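Local coordinates for protein halogenase (Chondromyces crocatus, PDB 3E1T) that probably chlorinates a precursor in chondrochloren biosynthesis, acting as an FAD-dependent halogenase related to the tryptophan halogenases, at residues Asp9-Gly14 with Ala159-Ile164; Phe196-Arg201 with Pro268-Thr273; Ala214-Trp219 with Asn369-Ser374. All blocks are in the same frame, centred on the assembly; numbering follows the deposited sequence.

Contact 1 (Asp9-Gly14 with Ala159-Ile164); sequences DLIVIG and AHARFI. With FAD (flavin-adenine dinucleotide), chain C.
Ile-11 and Ile-164 meet through their delta methyls, CD1 of Ile-11 standing 3.7 Å from CD1 of Ile-164 on one face of two parallel strands. CG1 of Ile-11 is anti to its own carbonyl carbon (chi1 -61°), and the methyl it carries is wedged between two runs of the partner chain. Besides Ile-164 this CD1 touches CB of Ala-161 at 3.7 Å and CB of Ala-159 at 4.0 Å; because the chain turns a corner at Arg-162, those alanines belong to a different sheet from Ile-164. CD1 of Ile-13 rests 4.1 Å from CG2 of Ile-164, the two side chains crossing obliquely. The other branch of Ile-13 serves the cofactor, CG2 lying 3.6 Å from N1A of the FAD adenine. On the opposite face Leu-10 crosses Phe-163 at about a right angle, its CD1 3.9 Å from CB of Phe-163, whose ring has CG of Arg-162 over one face, toward the rim, and Asp-9 O at its edge. An alanine in place of Ile-164 would probably leave the delta methyls of Ile-11 and Ile-13 without this neighbour and open a gap toward Val-137 of strand 133-140.

The backbone joins the strands through Ile-11 N to Phe-163 O (3.0 Å, 163° at the hydrogen) and a more bent bond from Phe-163 N to Asp-9 O (3.2 Å, 139°). The Asp-9 carboxylate salt-bridges Arg-32 instead. Polar bonding across the contact is confined to main-chain groups; isoleucines and alanines cover one face, Leu-10 and Phe-163 the other. The strand runs to Ile-13, just before Gly-14, where any CB would collide with O4B of FAD, consistent with a Rossmann-type glycine-rich turn.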
loop_
_atom_site.group_PDB
_atom_site.type_symbol
_atom_site.label_atom_id
_atom_site.label_comp_id
_atom_site.label_asym_id
_atom_site.label_seq_id
_atom_site.Cartn_x
_atom_site.Cartn_y
_atom_site.Cartn_z
ATOM N N ASP A 9 -0.289 2.630 27.528
ATOM C CA ASP A 9 0.670 3.567 26.954
ATOM C C ASP A 9 0.199 3.935 25.534
ATOM O O ASP A 9 0.369 5.068 25.097
ATOM C CB ASP A 9 2.099 3.005 26.949
ATOM C CG ASP A 9 2.634 2.706 28.356
ATOM O OD1 ASP A 9 2.910 1.517 28.630
ATOM O OD2 ASP A 9 2.801 3.647 29.171
ATOM N N LEU A 10 -0.440 2.979 24.852
ATOM C CA LEU A 10 -0.818 3.126 23.439
ATOM C C LEU A 10 -2.073 2.339 23.127
ATOM O O LEU A 10 -2.187 1.181 23.516
ATOM C CB LEU A 10 0.320 2.623 22.533
ATOM C CG LEU A 10 0.106 2.424 21.022
ATOM C CD1 LEU A 10 -0.157 3.770 20.339
ATOM C CD2 LEU A 10 1.324 1.734 20.392
ATOM N N ILE A 11 -3.001 2.970 22.410
ATOM C CA ILE A 11 -4.128 2.253 21.818
ATOM C C ILE A 11 -4.013 2.298 20.300
ATOM O O ILE A 11 -3.941 3.382 19.707
ATOM C CB ILE A 11 -5.490 2.840 22.238
ATOM C CG1 ILE A 11 -5.664 2.738 23.764
ATOM C CG2 ILE A 11 -6.629 2.101 21.513
ATOM C CD1 ILE A 11 -6.632 3.749 24.359
ATOM N N VAL A 12 -4.002 1.113 19.687
ATOM C CA VAL A 12 -3.980 0.980 18.240
ATOM C C VAL A 12 -5.350 0.543 17.739
ATOM O O VAL A 12 -5.933 -0.417 18.251
ATOM C CB VAL A 12 -2.872 0.000 17.788
ATOM C CG1 VAL A 12 -2.897 -0.196 16.278
ATOM C CG2 VAL A 12 -1.521 0.540 18.214
ATOM N N ILE A 13 -5.861 1.286 16.762
ATOM C CA ILE A 13 -7.135 1.009 16.129
ATOM C C ILE A 13 -6.929 0.265 14.804
ATOM O O ILE A 13 -6.597 0.880 13.770
ATOM C CB ILE A 13 -7.895 2.321 15.810
ATOM C CG1 ILE A 13 -7.799 3.323 16.979
ATOM C CG2 ILE A 13 -9.316 1.994 15.350
ATOM C CD1 ILE A 13 -8.413 4.693 16.702
ATOM N N GLY A 14 -7.146 -1.043 14.830
ATOM C CA GLY A 14 -7.069 -1.884 13.630
ATOM C C GLY A 14 -5.917 -2.859 13.742
ATOM O O GLY A 14 -4.846 -2.488 14.197
ATOM N N ALA A 159 -11.465 3.597 26.786
ATOM C CA ALA A 159 -10.102 3.311 27.224
ATOM C C ALA A 159 -9.214 4.527 26.979
ATOM O O ALA A 159 -9.485 5.319 26.084
ATOM C CB ALA A 159 -9.552 2.080 26.503
ATOM N N HIS A 160 -8.159 4.670 27.776
ATOM C CA HIS A 160 -7.309 5.861 27.722
ATOM C C HIS A 160 -5.844 5.488 27.558
ATOM O O HIS A 160 -5.436 4.411 27.968
ATOM C CB HIS A 160 -7.486 6.724 28.980
ATOM C CG HIS A 160 -8.916 6.988 29.342
ATOM N ND1 HIS A 160 -9.370 6.959 30.645
ATOM C CD2 HIS A 160 -9.995 7.281 28.576
ATOM C CE1 HIS A 160 -10.665 7.222 30.663
ATOM N NE2 HIS A 160 -11.069 7.416 29.421
ATOM N N ALA A 161 -5.061 6.387 26.957
ATOM C CA ALA A 161 -3.639 6.156 26.723
ATOM C C ALA A 161 -2.938 7.457 26.409
ATOM O O ALA A 161 -3.587 8.447 26.075
ATOM C CB ALA A 161 -3.436 5.159 25.579
ATOM N N ARG A 162 -1.615 7.461 26.512
ATOM C CA ARG A 162 -0.829 8.629 26.125
ATOM C C ARG A 162 -0.823 8.848 24.589
ATOM O O ARG A 162 -0.735 9.989 24.117
ATOM C CB ARG A 162 0.600 8.519 26.676
ATOM C CG ARG A 162 1.423 9.801 26.521
ATOM C CD ARG A 162 2.858 9.633 26.987
ATOM N NE ARG A 162 3.738 10.650 26.408
ATOM C CZ ARG A 162 5.035 10.788 26.683
ATOM N NH1 ARG A 162 5.637 9.985 27.554
ATOM N NH2 ARG A 162 5.741 11.742 26.086
ATOM N N PHE A 163 -0.922 7.756 23.829
ATOM C CA PHE A 163 -0.889 7.802 22.365
ATOM C C PHE A 163 -2.002 6.971 21.767
ATOM O O PHE A 163 -2.236 5.849 22.199
ATOM C CB PHE A 163 0.434 7.269 21.834
ATOM C CG PHE A 163 1.628 8.020 22.308
ATOM C CD1 PHE A 163 1.945 9.254 21.774
ATOM C CD2 PHE A 163 2.454 7.475 23.281
ATOM C CE1 PHE A 163 3.072 9.946 22.213
ATOM C CE2 PHE A 163 3.581 8.155 23.718
ATOM C CZ PHE A 163 3.890 9.393 23.184
ATOM N N ILE A 164 -2.683 7.535 20.772
ATOM C CA ILE A 164 -3.726 6.831 20.021
ATOM C C ILE A 164 -3.287 6.817 18.554
ATOM O O ILE A 164 -2.931 7.865 18.020
ATOM C CB ILE A 164 -5.108 7.545 20.110
ATOM C CG1 ILE A 164 -5.442 7.972 21.551
ATOM C CG2 ILE A 164 -6.227 6.663 19.502
ATOM C CD1 ILE A 164 -5.668 6.832 22.522
HETATM P PA FAD C . -5.850 -2.703 6.572
HETATM O O1A FAD C . -5.122 -3.890 5.998
HETATM O O2A FAD C . -7.015 -2.229 5.774
HETATM O O5B FAD C . -6.371 -3.129 8.040
HETATM C C5B FAD C . -7.050 -2.209 8.880
HETATM C C4B FAD C . -7.831 -2.977 9.951
HETATM O O4B FAD C . -8.612 -2.099 10.735
HETATM C C3B FAD C . -8.799 -3.971 9.318
HETATM O O3B FAD C . -8.525 -5.244 9.858
HETATM C C2B FAD C . -10.177 -3.507 9.741
HETATM O O2B FAD C . -10.978 -4.607 10.073
HETATM C C1B FAD C . -9.881 -2.659 10.963
HETATM N N9A FAD C . -10.834 -1.565 11.225
HETATM C C8A FAD C . -11.480 -0.746 10.333
HETATM N N7A FAD C . -12.235 0.126 11.041
HETATM C C5A FAD C . -12.070 -0.112 12.365
HETATM C C6A FAD C . -12.602 0.465 13.528
HETATM N N6A FAD C . -13.568 1.391 13.471
HETATM N N1A FAD C . -12.215 -0.027 14.752
HETATM C C2A FAD C . -11.351 -1.086 14.852
HETATM N N3A FAD C . -10.845 -1.653 13.702
HETATM C C4A FAD C . -11.190 -1.173 12.486
HETATM N N1 FAD C . -0.550 -3.803 -1.081
HETATM C C2 FAD C . 0.513 -4.652 -1.221
HETATM O O2 FAD C . 1.418 -4.586 -0.393
HETATM N N3 FAD C . 0.545 -5.535 -2.286
HETATM C C4 FAD C . -0.497 -5.580 -3.206
HETATM O O4 FAD C . -0.482 -6.381 -4.143
HETATM C C4X FAD C . -1.569 -4.707 -3.069
HETATM N N5 FAD C . -2.624 -4.720 -3.961
HETATM C C5X FAD C . -3.681 -3.847 -3.794
HETATM C C6 FAD C . -4.750 -3.844 -4.697
HETATM C C7 FAD C . -5.818 -2.951 -4.518
HETATM C C7M FAD C . -6.839 -2.809 -5.611
HETATM C C8 FAD C . -5.818 -2.056 -3.441
HETATM C C8M FAD C . -6.839 -0.947 -3.327
HETATM C C9 FAD C . -4.758 -2.074 -2.542
HETATM C C9A FAD C . -3.687 -2.959 -2.711
HETATM N N10 FAD C . -2.649 -2.957 -1.798
HETATM C C10 FAD C . -1.588 -3.819 -1.979
HETATM C "C1'" FAD C . -2.704 -2.078 -0.561
HETATM C "C2'" FAD C . -3.052 -2.828 0.730
HETATM O "O2'" FAD C . -4.373 -3.314 0.607
HETATM C "C3'" FAD C . -2.975 -1.895 1.948
HETATM O "O3'" FAD C . -1.938 -0.950 1.793
HETATM C "C4'" FAD C . -2.702 -2.593 3.281
HETATM O "O4'" FAD C . -3.746 -3.499 3.559
HETATM C "C5'" FAD C . -2.629 -1.547 4.393
HETATM O "O5'" FAD C . -2.706 -2.180 5.641
HETATM P P FAD C . -3.306 -1.422 6.924
HETATM O O1P FAD C . -2.797 -2.109 8.174
HETATM O O2P FAD C . -2.896 0.017 6.926
HETATM O O3P FAD C . -4.881 -1.452 6.736
#

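Contact 2 (Phe196-Arg201 with Pro268-Thr273); sequences FENGKR and PATRVT
Glu-197 and Thr-270 form a hydrogen-bonded antiparallel pair, with Glu-197 N giving a nearly straight bond to Thr-270 O (2.7 Å, 173° at the hydrogen) and Thr-270 N returning one to Glu-197 O at 3.0 Å. Their side chains lie side by side and point the same way. Beyond Thr-270, CG2 of Val-272 meets CG of Glu-197 at 3.7 Å, the two side chains crossing at about a right angle.

The neighbouring non-hydrogen-bonded pair, Phe-196 with Arg-271, packs on the other face. CG of Arg-271 makes a CH-pi contact over one face of the Phe-196 ring, toward the rim, 3.5 Å from the centroid and 19° off the normal, with CB and CD near CE1 and CZ. The Arg-271 chain bends at chi3, turning NE off the line of CB to CD; the guanidinium plane stands 78° from the ring. The side chains of Lys-200 and Pro-268 also cross at about a right angle, CG to CG 3.7 Å, and Lys-200 NZ salt-bridges Glu-264.

This short pairing ties the end of strand 189-197 to the chain leaving helix 260-266, whose Leu-266 also touches Phe-196; strand 229-237 follows alongside, bonding the Phe-196 backbone through Thr-230.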
loop_
_atom_site.group_PDB
_atom_site.type_symbol
_atom_site.label_atom_id
_atom_site.label_comp_id
_atom_site.label_asym_id
_atom_site.label_seq_id
_atom_site.Cartn_x
_atom_site.Cartn_y
_atom_site.Cartn_z
ATOM N N PHE A 196 -9.338 -17.088 -9.024
ATOM C CA PHE A 196 -9.477 -18.145 -10.018
ATOM C C PHE A 196 -8.694 -19.383 -9.582
ATOM O O PHE A 196 -7.630 -19.274 -8.968
ATOM C CB PHE A 196 -9.021 -17.633 -11.391
ATOM C CG PHE A 196 -9.911 -16.555 -11.966
ATOM C CD1 PHE A 196 -10.866 -16.869 -12.928
ATOM C CD2 PHE A 196 -9.804 -15.225 -11.536
ATOM C CE1 PHE A 196 -11.700 -15.880 -13.462
ATOM C CE2 PHE A 196 -10.631 -14.232 -12.055
ATOM C CZ PHE A 196 -11.582 -14.558 -13.022
ATOM N N GLU A 197 -9.245 -20.556 -9.881
ATOM C CA GLU A 197 -8.587 -21.825 -9.581
ATOM C C GLU A 197 -8.074 -22.472 -10.858
ATOM O O GLU A 197 -8.773 -22.473 -11.868
ATOM C CB GLU A 197 -9.551 -22.787 -8.879
ATOM C CG GLU A 197 -9.702 -22.538 -7.388
ATOM C CD GLU A 197 -10.900 -23.261 -6.789
ATOM O OE1 GLU A 197 -11.942 -23.371 -7.474
ATOM O OE2 GLU A 197 -10.799 -23.718 -5.631
ATOM N N ASN A 198 -6.849 -23.001 -10.791
ATOM C CA ASN A 198 -6.240 -23.828 -11.853
ATOM C C ASN A 198 -5.736 -23.049 -13.067
ATOM O O ASN A 198 -5.666 -23.583 -14.185
ATOM C CB ASN A 198 -7.168 -24.985 -12.271
ATOM C CG ASN A 198 -7.545 -25.878 -11.103
ATOM O OD1 ASN A 198 -8.731 -26.130 -10.857
ATOM N ND2 ASN A 198 -6.542 -26.354 -10.371
ATOM N N GLY A 199 -5.372 -21.789 -12.840
ATOM C CA GLY A 199 -4.811 -20.953 -13.893
ATOM C C GLY A 199 -3.339 -21.225 -14.113
ATOM O O GLY A 199 -2.655 -21.786 -13.247
ATOM N N LYS A 200 -2.844 -20.798 -15.269
ATOM C CA LYS A 200 -1.462 -21.045 -15.638
ATOM C C LYS A 200 -0.504 -20.198 -14.817
ATOM O O LYS A 200 -0.920 -19.302 -14.069
ATOM C CB LYS A 200 -1.242 -20.785 -17.131
ATOM C CG LYS A 200 -2.179 -21.571 -18.048
ATOM C CD LYS A 200 -1.534 -21.857 -19.392
ATOM C CE LYS A 200 -1.316 -20.585 -20.193
ATOM N NZ LYS A 200 -0.415 -20.815 -21.356
ATOM N N ARG A 201 0.782 -20.488 -14.971
ATOM C CA ARG A 201 1.835 -19.789 -14.256
ATOM C C ARG A 201 2.910 -19.273 -15.211
ATOM O O ARG A 201 3.026 -19.738 -16.354
ATOM C CB ARG A 201 2.449 -20.714 -13.204
ATOM C CG ARG A 201 1.455 -21.212 -12.146
ATOM C CD ARG A 201 1.487 -20.303 -10.938
ATOM N NE ARG A 201 0.418 -20.548 -9.969
ATOM C CZ ARG A 201 -0.805 -20.027 -10.044
ATOM N NH1 ARG A 201 -1.144 -19.254 -11.063
ATOM N NH2 ARG A 201 -1.687 -20.274 -9.092
ATOM N N PRO A 268 -7.566 -22.292 -18.753
ATOM C CA PRO A 268 -7.766 -23.539 -18.001
ATOM C C PRO A 268 -8.539 -23.372 -16.693
ATOM O O PRO A 268 -8.869 -24.370 -16.046
ATOM C CB PRO A 268 -6.334 -24.009 -17.685
ATOM C CG PRO A 268 -5.436 -23.161 -18.488
ATOM C CD PRO A 268 -6.156 -21.871 -18.706
ATOM N N ALA A 269 -8.845 -22.127 -16.331
ATOM C CA ALA A 269 -9.271 -21.814 -14.967
ATOM C C ALA A 269 -10.770 -21.718 -14.766
ATOM O O ALA A 269 -11.532 -21.399 -15.685
ATOM C CB ALA A 269 -8.571 -20.535 -14.460
ATOM N N THR A 270 -11.183 -22.027 -13.544
ATOM C CA THR A 270 -12.546 -21.794 -13.103
ATOM C C THR A 270 -12.513 -20.767 -11.977
ATOM O O THR A 270 -11.621 -20.786 -11.123
ATOM C CB THR A 270 -13.251 -23.100 -12.647
ATOM O OG1 THR A 270 -14.556 -22.790 -12.145
ATOM C CG2 THR A 270 -12.453 -23.820 -11.566
ATOM N N ARG A 271 -13.472 -19.854 -11.991
ATOM C CA ARG A 271 -13.533 -18.864 -10.941
ATOM C C ARG A 271 -14.103 -19.486 -9.676
ATOM O O ARG A 271 -15.021 -20.315 -9.737
ATOM C CB ARG A 271 -14.382 -17.677 -11.368
ATOM C CG ARG A 271 -13.804 -16.376 -10.883
ATOM C CD ARG A 271 -14.801 -15.267 -10.924
ATOM N NE ARG A 271 -15.446 -15.142 -9.626
ATOM C CZ ARG A 271 -16.751 -15.251 -9.418
ATOM N NH1 ARG A 271 -17.581 -15.472 -10.430
ATOM N NH2 ARG A 271 -17.221 -15.117 -8.191
ATOM N N VAL A 272 -13.547 -19.097 -8.535
ATOM C CA VAL A 272 -14.102 -19.503 -7.246
ATOM C C VAL A 272 -15.481 -18.856 -7.080
ATOM O O VAL A 272 -15.645 -17.659 -7.335
ATOM C CB VAL A 272 -13.172 -19.128 -6.081
ATOM C CG1 VAL A 272 -13.706 -19.690 -4.770
ATOM C CG2 VAL A 272 -11.774 -19.649 -6.334
ATOM N N THR A 273 -16.465 -19.660 -6.682
ATOM C CA THR A 273 -17.850 -19.208 -6.550
ATOM C C THR A 273 -18.340 -19.225 -5.104
ATOM O O THR A 273 -19.383 -18.644 -4.798
ATOM C CB THR A 273 -18.816 -20.061 -7.398
ATOM O OG1 THR A 273 -18.541 -21.454 -7.183
ATOM C CG2 THR A 273 -18.671 -19.736 -8.876
#

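Contact 3 (Ala214-Trp219 with Asn369-Ser374); sequences AFQDGW and NQDTDS
The side-chain amide of Asn-369 lies against CB of Ala-214, which is almost equally distant from OD1 (3.7 Å) and ND2 (3.8 Å) of Asn-369. CG of Asn-369 is anti to the backbone N (chi1 -166°), and OD1 accepts a hydrogen bond from Gly-84 N, which helps to fix the amide's rotation. Phe-215 sets out away from the 369-374 segment; one face of its ring is lined, toward the rim, by the backbone N atoms of Asp-217 and Gly-218 in its own type I turn, and the ring of Phe-220 meets it with planes at about 35°. The side chains of Gln-216, in the turn, and Asp-373 cross at about a right angle, amide and carboxylate planes 68° apart.

A second type I turn, Asp-371 to Ser-374, faces the first. Ser-374 OG donates a hydrogen bond to Gln-216 O; at 2.4 Å the modelled length is doubtful. Ser-374 is the N-cap of helix 375-378, its OG accepting a hydrogen bond from Trp-377 N, while the Trp-377 indole NE1 bonds Phe-215 O. CG of Gln-216 lies 4.1 Å from CB of Ser-374, and OD2 of Asp-371 approaches CA of Gln-216 to 3.7 Å.

Within the second turn, OD1 of Asp-371 and OD1 of Asp-373, both acceptors, come within 2.8 Å, which could raise the proton affinity of one carboxylate. The meeting is largely polar; if the Ser-374 bond is real, its hydroxyl would link the hairpin turn to the start of the helix, as Trp-377 NE1 to Phe-215 O also does.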
loop_
_atom_site.group_PDB
_atom_site.type_symbol
_atom_site.label_atom_id
_atom_site.label_comp_id
_atom_site.label_asym_id
_atom_site.label_seq_id
_atom_site.Cartn_x
_atom_site.Cartn_y
_atom_site.Cartn_z
ATOM N N ALA A 214 -0.836 -4.435 -19.060
ATOM C CA ALA A 214 -1.621 -3.347 -19.625
ATOM C C ALA A 214 -2.457 -3.805 -20.824
ATOM O O ALA A 214 -2.012 -4.636 -21.625
ATOM C CB ALA A 214 -0.701 -2.214 -20.031
ATOM N N PHE A 215 -3.677 -3.285 -20.921
ATOM C CA PHE A 215 -4.524 -3.467 -22.106
ATOM C C PHE A 215 -5.218 -2.146 -22.421
ATOM O O PHE A 215 -4.832 -1.110 -21.869
ATOM C CB PHE A 215 -5.503 -4.630 -21.941
ATOM C CG PHE A 215 -6.609 -4.386 -20.945
ATOM C CD1 PHE A 215 -7.935 -4.298 -21.377
ATOM C CD2 PHE A 215 -6.337 -4.282 -19.581
ATOM C CE1 PHE A 215 -8.968 -4.104 -20.482
ATOM C CE2 PHE A 215 -7.372 -4.082 -18.661
ATOM C CZ PHE A 215 -8.688 -3.990 -19.112
ATOM N N GLN A 216 -6.218 -2.147 -23.305
ATOM C CA GLN A 216 -6.718 -0.863 -23.812
ATOM C C GLN A 216 -7.400 0.001 -22.753
ATOM O O GLN A 216 -7.378 1.229 -22.848
ATOM C CB GLN A 216 -7.646 -1.028 -25.018
ATOM C CG GLN A 216 -7.801 0.277 -25.783
ATOM C CD GLN A 216 -8.598 0.152 -27.047
ATOM O OE1 GLN A 216 -8.121 0.537 -28.119
ATOM N NE2 GLN A 216 -9.828 -0.371 -26.943
ATOM N N ASP A 217 -8.038 -0.641 -21.776
ATOM C CA ASP A 217 -8.848 0.078 -20.779
ATOM C C ASP A 217 -8.203 0.135 -19.380
ATOM O O ASP A 217 -8.840 0.569 -18.411
ATOM C CB ASP A 217 -10.258 -0.522 -20.702
ATOM C CG ASP A 217 -11.161 -0.074 -21.856
ATOM O OD1 ASP A 217 -10.726 0.719 -22.710
ATOM O OD2 ASP A 217 -12.327 -0.500 -21.888
ATOM N N GLY A 218 -6.948 -0.280 -19.275
ATOM C CA GLY A 218 -6.258 -0.284 -17.981
ATOM C C GLY A 218 -5.235 -1.377 -17.891
ATOM O O GLY A 218 -4.516 -1.634 -18.855
ATOM N N TRP A 219 -5.158 -2.027 -16.736
ATOM C CA TRP A 219 -4.193 -3.102 -16.551
ATOM C C TRP A 219 -4.671 -4.146 -15.557
ATOM O O TRP A 219 -5.538 -3.876 -14.730
ATOM C CB TRP A 219 -2.797 -2.562 -16.167
ATOM C CG TRP A 219 -2.734 -1.835 -14.842
ATOM C CD1 TRP A 219 -3.045 -0.526 -14.613
ATOM C CD2 TRP A 219 -2.306 -2.372 -13.580
ATOM N NE1 TRP A 219 -2.849 -0.217 -13.283
ATOM C CE2 TRP A 219 -2.403 -1.331 -12.627
ATOM C CE3 TRP A 219 -1.874 -3.634 -13.160
ATOM C CZ2 TRP A 219 -2.084 -1.514 -11.277
ATOM C CZ3 TRP A 219 -1.546 -3.818 -11.818
ATOM C CH2 TRP A 219 -1.653 -2.760 -10.891
ATOM N N ASN A 369 3.790 3.624 -20.473
ATOM C CA ASN A 369 2.992 2.752 -21.332
ATOM C C ASN A 369 2.521 3.472 -22.604
ATOM O O ASN A 369 1.873 4.516 -22.545
ATOM C CB ASN A 369 1.808 2.135 -20.593
ATOM C CG ASN A 369 1.186 0.988 -21.358
ATOM O OD1 ASN A 369 1.833 -0.018 -21.614
ATOM N ND2 ASN A 369 -0.076 1.136 -21.726
ATOM N N GLN A 370 2.870 2.893 -23.752
ATOM C CA GLN A 370 2.442 3.380 -25.067
ATOM C C GLN A 370 1.168 2.661 -25.490
ATOM O O GLN A 370 1.169 1.437 -25.680
ATOM C CB GLN A 370 3.539 3.105 -26.102
ATOM C CG GLN A 370 3.214 3.566 -27.525
ATOM C CD GLN A 370 4.001 2.808 -28.577
ATOM O OE1 GLN A 370 3.656 1.677 -28.937
ATOM N NE2 GLN A 370 5.059 3.431 -29.083
ATOM N N ASP A 371 0.082 3.415 -25.620
ATOM C CA ASP A 371 -1.169 2.886 -26.153
ATOM C C ASP A 371 -1.973 4.061 -26.693
ATOM O O ASP A 371 -2.839 4.628 -26.004
ATOM C CB ASP A 371 -1.947 2.089 -25.100
ATOM C CG ASP A 371 -3.010 1.191 -25.714
ATOM O OD1 ASP A 371 -3.413 1.439 -26.868
ATOM O OD2 ASP A 371 -3.445 0.231 -25.046
ATOM N N THR A 372 -1.676 4.419 -27.939
ATOM C CA THR A 372 -2.123 5.687 -28.505
ATOM C C THR A 372 -3.614 5.776 -28.767
ATOM O O THR A 372 -4.146 6.878 -28.890
ATOM C CB THR A 372 -1.350 6.059 -29.800
ATOM O OG1 THR A 372 -1.517 5.020 -30.772
ATOM C CG2 THR A 372 0.133 6.253 -29.507
ATOM N N ASP A 373 -4.296 4.638 -28.835
ATOM C CA ASP A 373 -5.751 4.658 -28.993
ATOM C C ASP A 373 -6.527 4.359 -27.700
ATOM O O ASP A 373 -7.740 4.139 -27.727
ATOM C CB ASP A 373 -6.193 3.766 -30.165
ATOM C CG ASP A 373 -5.954 2.291 -29.924
ATOM O OD1 ASP A 373 -5.135 1.913 -29.052
ATOM O OD2 ASP A 373 -6.606 1.487 -30.627
ATOM N N SER A 374 -5.816 4.390 -26.568
ATOM C CA SER A 374 -6.421 4.159 -25.263
ATOM C C SER A 374 -6.766 5.472 -24.580
ATOM O O SER A 374 -5.894 6.309 -24.372
ATOM C CB SER A 374 -5.481 3.359 -24.353
ATOM O OG SER A 374 -6.053 3.208 -23.063
#

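In the fold
Contact 1 is the most buried and the most apolar, pairing two strands of the parallel sheet that meets FAD, with strand 156-161 of the adjoining mixed sheet packed alongside. It lies across the chain's centre from contact 3, their centres about 46 Å apart. Contacts 2 and 3 both reach the large mixed sheet, through the successive strands 189-197 and 210-215, with about 25 Å between their centres. Contact 2, at the surface, is again strand pairing, but several of its side chains are long and charged, packing through their aliphatic parts. Contact 3, partly buried, has no pairing across it: two turns meet through polar groups and light touches such as the Asn-369 amide against Ala-214.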